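Local coordinates for protein putative short-chain dehydrogenase/reductase (Burkholderia xenovorans, PDB 5JY1) that binds NAD and is probably an oxidoreductase of the short-chain dehydrogenase/reductase family, perhaps acting as a 3-oxoacyl-[acyl-carrier-protein] reductase, at residues Y150-E155 with P260-R265. Numbering follows the deposited sequence. Where two conformers were deposited one is given.
Sequences YSIDTE and PGYNSR. With NAD (nicotinamide-adenine-dinucleotide), chain E.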
loop_
_atom_site.group_PDB
_atom_site.type_symbol
_atom_site.label_atom_id
_atom_site.label_comp_id
_atom_site.label_asym_id
_atom_site.label_seq_id
_atom_site.Cartn_x
_atom_site.Cartn_y
_atom_site.Cartn_z
ATOM N N TYR A 150 -3.021 1.642 15.173
ATOM C CA TYR A 150 -2.909 2.892 14.436
ATOM C C TYR A 150 -4.319 3.239 13.971
ATOM O O TYR A 150 -5.289 2.869 14.646
ATOM C CB TYR A 150 -1.859 2.794 13.311
ATOM C CG TYR A 150 -2.256 2.071 12.037
ATOM C CD1 TYR A 150 -2.468 0.696 12.022
ATOM C CD2 TYR A 150 -2.362 2.766 10.834
ATOM C CE1 TYR A 150 -2.813 0.038 10.841
ATOM C CE2 TYR A 150 -2.701 2.130 9.666
ATOM C CZ TYR A 150 -2.927 0.771 9.670
ATOM O OH TYR A 150 -3.267 0.153 8.499
ATOM N N SER A 151 -4.473 3.957 12.862
ATOM C CA SER A 151 -5.797 4.414 12.486
ATOM C C SER A 151 -5.894 4.587 10.980
ATOM O O SER A 151 -4.927 4.971 10.313
ATOM C CB SER A 151 -6.154 5.738 13.178
ATOM O OG SER A 151 -7.413 6.221 12.720
ATOM N N ILE A 152 -7.093 4.323 10.457
ATOM C CA ILE A 152 -7.414 4.643 9.069
ATOM C C ILE A 152 -7.198 6.124 8.777
ATOM O O ILE A 152 -6.952 6.497 7.623
ATOM C CB ILE A 152 -8.864 4.204 8.759
ATOM C CG1 ILE A 152 -9.180 4.352 7.272
ATOM C CG2 ILE A 152 -9.858 5.032 9.558
ATOM C CD1 ILE A 152 -10.530 3.806 6.901
ATOM N N ASP A 153 -7.266 6.982 9.806
ATOM C CA ASP A 153 -7.014 8.410 9.603
ATOM C C ASP A 153 -5.614 8.675 9.060
ATOM O O ASP A 153 -5.401 9.687 8.374
ATOM C CB ASP A 153 -7.202 9.178 10.917
ATOM C CG ASP A 153 -8.663 9.323 11.327
ATOM O OD1 ASP A 153 -9.583 8.915 10.574
ATOM O OD2 ASP A 153 -8.884 9.889 12.416
ATOM N N THR A 154 -4.638 7.809 9.377
ATOM C CA THR A 154 -3.282 7.990 8.857
ATOM C C THR A 154 -3.216 7.772 7.362
ATOM O O THR A 154 -2.245 8.204 6.729
ATOM C CB THR A 154 -2.282 7.021 9.496
ATOM O OG1 THR A 154 -2.560 5.682 9.047
ATOM C CG2 THR A 154 -2.369 7.066 10.995
ATOM N N GLU A 155 -4.196 7.071 6.800
ATOM C CA GLU A 155 -4.225 6.748 5.386
ATOM C C GLU A 155 -5.114 7.690 4.587
ATOM O O GLU A 155 -4.849 7.923 3.400
ATOM C CB GLU A 155 -4.687 5.290 5.211
ATOM C CG GLU A 155 -3.647 4.310 5.746
ATOM C CD GLU A 155 -4.196 2.963 6.184
ATOM O OE1 GLU A 155 -5.424 2.835 6.381
ATOM O OE2 GLU A 155 -3.372 2.034 6.368
ATOM N N PRO A 260 -14.131 2.076 0.984
ATOM C CA PRO A 260 -14.637 3.363 0.478
ATOM C C PRO A 260 -13.951 4.571 1.087
ATOM O O PRO A 260 -14.101 5.674 0.548
ATOM C CB PRO A 260 -16.126 3.338 0.857
ATOM C CG PRO A 260 -16.155 2.503 2.105
ATOM C CD PRO A 260 -15.106 1.438 1.897
ATOM N N GLY A 261 -13.224 4.406 2.187
ATOM C CA GLY A 261 -12.738 5.587 2.867
ATOM C C GLY A 261 -13.898 6.350 3.499
ATOM O O GLY A 261 -14.981 5.809 3.762
ATOM N N TYR A 262 -13.645 7.633 3.752
ATOM C CA TYR A 262 -14.659 8.549 4.266
ATOM C C TYR A 262 -14.157 9.971 4.048
ATOM O O TYR A 262 -12.964 10.238 4.217
ATOM C CB TYR A 262 -14.934 8.305 5.758
ATOM C CG TYR A 262 -13.646 8.282 6.533
ATOM C CD1 TYR A 262 -12.869 7.131 6.572
ATOM C CD2 TYR A 262 -13.172 9.423 7.175
ATOM C CE1 TYR A 262 -11.674 7.106 7.231
ATOM C CE2 TYR A 262 -11.966 9.404 7.849
ATOM C CZ TYR A 262 -11.226 8.238 7.870
ATOM O OH TYR A 262 -10.023 8.185 8.520
ATOM N N ASN A 263 -15.060 10.874 3.690
ATOM C CA ASN A 263 -14.700 12.275 3.503
ATOM C C ASN A 263 -14.914 13.011 4.821
ATOM O O ASN A 263 -16.045 13.104 5.306
ATOM C CB ASN A 263 -15.525 12.897 2.374
ATOM C CG ASN A 263 -15.037 14.287 1.980
ATOM O OD1 ASN A 263 -14.102 14.824 2.575
ATOM N ND2 ASN A 263 -15.664 14.867 0.961
ATOM N N SER A 264 -13.830 13.526 5.402
ATOM C CA SER A 264 -13.871 14.166 6.712
ATOM C C SER A 264 -13.826 15.694 6.649
ATOM O O SER A 264 -13.628 16.343 7.684
ATOM C CB SER A 264 -12.730 13.634 7.595
ATOM O OG SER A 264 -11.474 13.657 6.921
ATOM N N ARG A 265 -14.034 16.294 5.478
ATOM C CA ARG A 265 -14.023 17.753 5.418
ATOM C C ARG A 265 -15.149 18.311 6.283
ATOM O O ARG A 265 -16.311 17.910 6.115
ATOM C CB ARG A 265 -14.180 18.274 3.991
ATOM C CG ARG A 265 -14.134 19.802 3.936
ATOM C CD ARG A 265 -14.488 20.370 2.555
ATOM N NE ARG A 265 -13.518 19.956 1.547
ATOM C CZ ARG A 265 -13.754 19.048 0.606
ATOM N NH1 ARG A 265 -14.947 18.465 0.534
ATOM N NH2 ARG A 265 -12.794 18.724 -0.263
HETATM P PA NAD E . -10.830 5.486 24.512
HETATM O O1A NAD E . -10.740 6.981 24.565
HETATM O O2A NAD E . -12.256 4.960 24.578
HETATM O O5B NAD E . -9.922 4.789 25.729
HETATM C C5B NAD E . -8.665 5.330 25.943
HETATM C C4B NAD E . -8.062 4.664 27.246
HETATM O O4B NAD E . -6.847 5.072 27.387
HETATM C C3B NAD E . -8.855 5.206 28.487
HETATM O O3B NAD E . -9.202 4.151 29.329
HETATM C C2B NAD E . -7.868 6.147 29.134
HETATM O O2B NAD E . -8.182 6.343 30.598
HETATM C C1B NAD E . -6.722 5.525 28.926
HETATM N N9A NAD E . -5.598 6.434 29.054
HETATM C C8A NAD E . -5.566 7.707 28.653
HETATM N N7A NAD E . -4.378 8.196 28.948
HETATM C C5A NAD E . -3.671 7.227 29.535
HETATM C C6A NAD E . -2.370 7.225 30.043
HETATM N N6A NAD E . -1.286 8.193 30.140
HETATM N N1A NAD E . -1.883 6.126 30.585
HETATM C C2A NAD E . -2.660 4.994 30.648
HETATM N N3A NAD E . -3.926 4.987 30.165
HETATM C C4A NAD E . -4.421 6.133 29.598
HETATM O O3 NAD E . -10.098 4.989 23.118
HETATM P PN NAD E . -10.651 3.954 21.985
HETATM O O1N NAD E . -11.692 4.662 21.132
HETATM O O2N NAD E . -11.258 2.665 22.569
HETATM O O5D NAD E . -9.358 3.612 21.007
HETATM C C5D NAD E . -8.347 2.729 21.489
HETATM C C4D NAD E . -7.194 2.615 20.438
HETATM O O4D NAD E . -7.696 2.402 19.223
HETATM C C3D NAD E . -6.459 3.958 20.365
HETATM O O3D NAD E . -5.141 3.778 20.150
HETATM C C2D NAD E . -7.114 4.645 19.143
HETATM O O2D NAD E . -6.174 5.693 18.663
HETATM C C1D NAD E . -7.286 3.654 18.295
HETATM N N1N NAD E . -8.367 3.897 17.352
HETATM C C2N NAD E . -9.666 3.759 17.728
HETATM C C3N NAD E . -10.703 3.997 16.823
HETATM C C7N NAD E . -12.151 3.852 17.232
HETATM O O7N NAD E . -13.039 3.879 16.394
HETATM N N7N NAD E . -12.492 3.686 18.590
HETATM C C4N NAD E . -10.403 4.375 15.539
HETATM C C5N NAD E . -9.115 4.507 15.159
HETATM C C6N NAD E . -8.079 4.262 16.072
#
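Beside the nicotinamide end of the NAD site, Ile152 and Asp153, at the turn that follows strand 144-149, receive the ring of Tyr262 from the C-terminal tail. Ile152 CD1 lies 3.5 Å from Tyr262 CE1, near the ring plane, and the CG2 branch of the same isoleucine packs 3.6 Å from that carbon. With CG1 anti to the backbone N (chi1 -173°), Ile152 extends back along the ring, so the two side chains run past each other in opposite directions. The hydroxyl of Tyr262 reaches the short helix 153-156 and makes a weak hydrogen bond to Thr156 OG1; its modelled approach to Asp153 OD1 is too close to be trusted, and this ring has a second conformer. Asp153 OD2 is hydrogen-bonded to His161. Ser151 OG caps the turn by accepting from Asp153 N at 3.0 Å (163°), and Ser151 O takes both Thr154 N and Thr154 OG1. That same Ser151 OG stands 3.4 Å from NAD C5N. The tail thus packs behind a cofactor-lining turn at the C-terminal end of strand 144-149 of the parallel sheet, the usual nicotinamide site in the Rossmann-type fold of short-chain dehydrogenases/reductases.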